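Local coordinates for response regulator receiver (Brucella melitensis biovar Abortus, PDB 4G97), which probably acts as a phosphorylation-controlled regulator of the bacterial general stress response, joining a sigma-factor-like region to a two-component receiver domain, at residues 13-18 / 27-32; 143-148 / 168-173. One frame throughout, in Å; residues are numbered along the deposited sequence.

Contact 1. Residues 13-18 / 27-32; sequences YLRRFS and SGDAYV
S18 and G28 mark the place where helices 11-22 and 25-41 come together: their CA atoms lie 4.4 Å apart. Around them the axes of 13-18 and 27-32 approach to 8.1 Å at 127° between their N-to-C directions, the two helices forming a hairpin in the sigma2-like region. G28 brings no side chain to the crossing, and the hydroxyl of S18 meets its backbone there. With OG anti to its own backbone N (chi1 -165°), S18 donates to G28 O at 2.7 Å, in the carbonyl plane and on a lone pair; the same oxygen also accepts a weak helical bond from V32 N. V32 is the apolar wedge: its CG2 meets S18 CB at 3.6 Å and also touches R15 CA and L14 CG, while F60 of helix 52-64 touches L14 and S18. Farther out, R15 crosses D29 at about a right angle, R15 CD reaching D29 OD1 at 3.6 Å with guanidinium and carboxylate planes 89° apart. The charged ends turn elsewhere, D29 to R19 and Q25, R15 NH1 to L226 O. One water accepts from R15 NE and donates to D29 O. The helices are thus joined by a serine-carbonyl bond, a valine and a water, opposite charges probably adding general attraction.

Contact 2. Residues 143-148 / 168-173; sequences MIIEDE and GIARTK
R171 lays its guanidinium beside the turn at 146-148, with D147 CA and E148 O at its edge, in plane. Over the centre of one face, 3.7 Å above it, stands CG2 of I169, two residues earlier, in strand 165-170. E146 O and D147 O approach obliquely, E146 O coming to 2.9 Å from R171 NH1; the arginine reaches them by bending at chi2 (-92°). The setting is the first beta-alpha-beta crossover of a CheY-like receiver domain: strand 141-145, helix 149-161, then strand 165-170 alongside the first in parallel. Backbone bonds alternate across the pair, from I144 N to G168 O, from A170 N to I144 O at 2.8 Å, and from E146 N to A170 O, the last bent to 140° at the hydrogen as the first strand ends. I144 and I169 share one face of the sheet, beneath helix 149-161, where I144 CB lies 4.1 Å from I169 CG1. I145 and A170 share the other, where A176 of helix 173-183 touches both and I145 CG1 lies 4.2 Å from A170 CB. Beyond the strand, E146 and D147 form the acidic pair that in receiver domains probably helps to build the phosphorylation site; E146 OE2 lies close to OD2 of D191, the predicted phosphoacceptor. The other carboxylate oxygen, E146 OE1, is held by E148 N, at the N-cap of helix 149-161, through its anti lone pair at 3.0 Å.

Overall arrangement
Contacts 1 and 2 illustrate a two-part signalling protein, one contact for each part. They lie on opposite sides of the chain's centre, with centres 28 Å apart and nearest atoms about 16 Å apart, so neither touches the other. The link is indirect: R15 of contact 1 bonds to L226 O, and Y13 rests on P222, both within the receiver range that also holds contact 2. Contact 2 borders the predicted phosphoacceptor D191, which is unmodified here. Contact 1 lies within the sigma-like region; its R15 and Y13 help to form the interface with the receiver, which phosphorylation probably loosens, as in other PhyR proteins. The calcium ion, bound by H265 and H268 of what is evidently the C-terminal histidine tag, belongs to neither contact.

Contact 1. Residues 13-18 / 27-32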
# COMPACT_ATOMS: atom_id res chain seq x y z
N TYR A 13 -10.46 0.02 3.49
CA TYR A 13 -9.55 0.98 2.87
C TYR A 13 -8.72 1.76 3.87
O TYR A 13 -7.63 2.23 3.52
CB TYR A 13 -10.29 1.91 1.87
CG TYR A 13 -10.76 1.20 0.62
CD1 TYR A 13 -10.12 0.04 0.17
CD2 TYR A 13 -11.81 1.70 -0.14
CE1 TYR A 13 -10.55 -0.63 -0.96
CE2 TYR A 13 -12.24 1.04 -1.29
CZ TYR A 13 -11.61 -0.13 -1.69
OH TYR A 13 -12.00 -0.79 -2.83
N LEU A 14 -9.24 1.94 5.09
CA LEU A 14 -8.48 2.64 6.12
C LEU A 14 -7.30 1.75 6.56
O LEU A 14 -6.22 2.27 6.80
CB LEU A 14 -9.36 3.07 7.29
CG LEU A 14 -8.66 3.78 8.46
CD1 LEU A 14 -8.22 5.18 8.09
CD2 LEU A 14 -9.54 3.80 9.72
N ARG A 15 -7.51 0.40 6.62
CA ARG A 15 -6.43 -0.56 6.91
C ARG A 15 -5.41 -0.51 5.77
O ARG A 15 -4.22 -0.52 6.05
CB ARG A 15 -6.98 -2.00 7.05
CG ARG A 15 -7.76 -2.20 8.35
CD ARG A 15 -8.18 -3.63 8.62
NE ARG A 15 -9.20 -3.64 9.67
CZ ARG A 15 -10.52 -3.65 9.44
NH1 ARG A 15 -10.99 -3.76 8.21
NH2 ARG A 15 -11.36 -3.61 10.45
N ARG A 16 -5.85 -0.41 4.48
CA ARG A 16 -4.92 -0.31 3.36
C ARG A 16 -3.99 0.90 3.57
O ARG A 16 -2.75 0.77 3.52
CB ARG A 16 -5.67 -0.18 2.02
CG ARG A 16 -4.70 -0.01 0.83
CD ARG A 16 -5.40 0.24 -0.49
NE ARG A 16 -6.29 1.40 -0.40
CZ ARG A 16 -7.31 1.65 -1.20
NH1 ARG A 16 -7.58 0.84 -2.22
NH2 ARG A 16 -8.08 2.71 -1.00
N PHE A 17 -4.60 2.06 3.88
CA PHE A 17 -3.89 3.30 4.15
C PHE A 17 -2.95 3.13 5.36
O PHE A 17 -1.77 3.46 5.26
CB PHE A 17 -4.91 4.43 4.40
CG PHE A 17 -4.31 5.76 4.80
CD1 PHE A 17 -3.52 6.48 3.91
CD2 PHE A 17 -4.57 6.31 6.06
CE1 PHE A 17 -2.96 7.71 4.28
CE2 PHE A 17 -4.03 7.55 6.41
CZ PHE A 17 -3.22 8.23 5.53
N SER A 18 -3.46 2.55 6.48
CA SER A 18 -2.69 2.35 7.71
C SER A 18 -1.46 1.44 7.49
O SER A 18 -0.39 1.77 7.97
CB SER A 18 -3.58 1.78 8.80
OG SER A 18 -2.94 1.90 10.06
N SER A 27 1.14 -3.60 12.43
CA SER A 27 1.01 -2.21 12.92
C SER A 27 -0.17 -1.51 12.23
O SER A 27 -0.87 -0.75 12.89
CB SER A 27 2.29 -1.41 12.68
OG SER A 27 3.27 -1.64 13.68
N GLY A 28 -0.36 -1.77 10.93
CA GLY A 28 -1.43 -1.15 10.15
C GLY A 28 -2.80 -1.43 10.73
O GLY A 28 -3.57 -0.51 11.03
N ASP A 29 -3.07 -2.72 10.95
CA ASP A 29 -4.31 -3.22 11.54
C ASP A 29 -4.51 -2.77 13.00
O ASP A 29 -5.64 -2.40 13.37
CB ASP A 29 -4.37 -4.75 11.41
CG ASP A 29 -4.56 -5.28 10.01
OD1 ASP A 29 -4.70 -4.47 9.07
OD2 ASP A 29 -4.57 -6.52 9.85
N ALA A 30 -3.43 -2.77 13.80
CA ALA A 30 -3.49 -2.38 15.21
C ALA A 30 -3.87 -0.92 15.41
O ALA A 30 -4.66 -0.62 16.31
CB ALA A 30 -2.17 -2.69 15.90
N TYR A 31 -3.35 -0.01 14.56
CA TYR A 31 -3.68 1.42 14.61
C TYR A 31 -5.14 1.63 14.22
O TYR A 31 -5.78 2.55 14.74
CB TYR A 31 -2.79 2.24 13.66
CG TYR A 31 -1.50 2.75 14.26
CD1 TYR A 31 -0.26 2.29 13.81
CD2 TYR A 31 -1.51 3.76 15.22
CE1 TYR A 31 0.93 2.78 14.35
CE2 TYR A 31 -0.32 4.27 15.76
CZ TYR A 31 0.90 3.77 15.31
OH TYR A 31 2.07 4.26 15.84
N VAL A 32 -5.67 0.80 13.29
CA VAL A 32 -7.08 0.92 12.88
C VAL A 32 -7.97 0.43 14.01
O VAL A 32 -8.92 1.13 14.37
CB VAL A 32 -7.41 0.26 11.52
CG1 VAL A 32 -8.93 0.21 11.29
CG2 VAL A 32 -6.72 1.01 10.39
O HOH W 1 -7.86 -3.75 12.15

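Contact 2. Residues 143-148 / 168-173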
# COMPACT_ATOMS: atom_id res chain seq x y z
N MET A 143 10.47 -8.65 -10.02
CA MET A 143 9.75 -9.68 -10.73
C MET A 143 8.24 -9.36 -10.68
O MET A 143 7.71 -8.98 -9.63
CB MET A 143 10.04 -11.03 -10.09
CG MET A 143 9.27 -12.17 -10.70
SD MET A 143 9.58 -13.79 -9.97
CE MET A 143 9.78 -13.38 -8.30
N ILE A 144 7.56 -9.54 -11.84
CA ILE A 144 6.12 -9.37 -12.00
C ILE A 144 5.49 -10.75 -12.12
O ILE A 144 5.90 -11.52 -12.97
CB ILE A 144 5.74 -8.47 -13.21
CG1 ILE A 144 6.33 -7.04 -13.03
CG2 ILE A 144 4.15 -8.41 -13.38
CD1 ILE A 144 6.24 -6.12 -14.24
N ILE A 145 4.51 -11.07 -11.26
CA ILE A 145 3.72 -12.30 -11.36
C ILE A 145 2.34 -11.83 -11.80
O ILE A 145 1.56 -11.28 -11.00
CB ILE A 145 3.66 -13.20 -10.11
CG1 ILE A 145 5.08 -13.54 -9.57
CG2 ILE A 145 2.91 -14.49 -10.49
CD1 ILE A 145 5.10 -14.10 -8.19
N GLU A 146 2.06 -11.96 -13.10
CA GLU A 146 0.82 -11.49 -13.70
C GLU A 146 0.55 -12.24 -15.01
O GLU A 146 1.39 -12.20 -15.91
CB GLU A 146 0.88 -9.96 -13.93
CG GLU A 146 -0.28 -9.37 -14.72
CD GLU A 146 -1.61 -9.52 -14.02
OE1 GLU A 146 -2.48 -10.26 -14.53
OE2 GLU A 146 -1.75 -8.96 -12.91
N ASP A 147 -0.62 -12.90 -15.12
CA ASP A 147 -1.02 -13.67 -16.32
C ASP A 147 -1.67 -12.85 -17.44
O ASP A 147 -1.67 -13.31 -18.58
CB ASP A 147 -1.92 -14.86 -15.94
CG ASP A 147 -3.26 -14.48 -15.35
OD1 ASP A 147 -3.38 -13.37 -14.78
OD2 ASP A 147 -4.19 -15.31 -15.42
N GLU A 148 -2.26 -11.68 -17.13
CA GLU A 148 -2.92 -10.81 -18.13
C GLU A 148 -1.89 -9.93 -18.83
O GLU A 148 -1.36 -9.00 -18.21
CB GLU A 148 -4.05 -9.96 -17.51
CG GLU A 148 -5.43 -10.61 -17.50
CD GLU A 148 -5.92 -11.21 -18.81
OE1 GLU A 148 -5.91 -10.51 -19.85
OE2 GLU A 148 -6.33 -12.40 -18.79
N GLY A 168 11.75 -10.18 -15.35
CA GLY A 168 10.85 -11.08 -16.05
C GLY A 168 9.43 -11.03 -15.52
O GLY A 168 9.15 -10.40 -14.49
N ILE A 169 8.53 -11.71 -16.25
CA ILE A 169 7.11 -11.81 -15.97
C ILE A 169 6.78 -13.27 -15.84
O ILE A 169 6.93 -14.02 -16.81
CB ILE A 169 6.25 -11.08 -17.05
CG1 ILE A 169 6.54 -9.55 -17.06
CG2 ILE A 169 4.76 -11.34 -16.82
CD1 ILE A 169 6.02 -8.79 -18.23
N ALA A 170 6.33 -13.69 -14.65
CA ALA A 170 5.92 -15.07 -14.41
C ALA A 170 4.37 -15.14 -14.49
O ALA A 170 3.70 -14.26 -13.96
CB ALA A 170 6.38 -15.51 -13.04
N ARG A 171 3.83 -16.14 -15.21
CA ARG A 171 2.39 -16.31 -15.41
C ARG A 171 1.79 -17.38 -14.47
O ARG A 171 0.59 -17.35 -14.20
CB ARG A 171 2.06 -16.63 -16.89
CG ARG A 171 2.74 -15.71 -17.92
CD ARG A 171 1.90 -14.50 -18.30
NE ARG A 171 2.62 -13.57 -19.19
CZ ARG A 171 2.29 -12.30 -19.38
NH1 ARG A 171 1.25 -11.77 -18.73
NH2 ARG A 171 2.99 -11.53 -20.21
N THR A 172 2.62 -18.31 -13.96
CA THR A 172 2.18 -19.39 -13.05
C THR A 172 3.07 -19.43 -11.82
O THR A 172 4.10 -18.75 -11.80
CB THR A 172 2.21 -20.77 -13.76
OG1 THR A 172 3.54 -21.30 -13.71
CG2 THR A 172 1.70 -20.73 -15.19
N LYS A 173 2.72 -20.27 -10.81
CA LYS A 173 3.52 -20.45 -9.60
C LYS A 173 4.90 -21.05 -9.94
O LYS A 173 5.92 -20.59 -9.42
CB LYS A 173 2.77 -21.31 -8.58
CG LYS A 173 3.55 -21.60 -7.30
CD LYS A 173 2.84 -22.60 -6.44
CE LYS A 173 3.63 -22.94 -5.20
NZ LYS A 173 4.77 -23.86 -5.50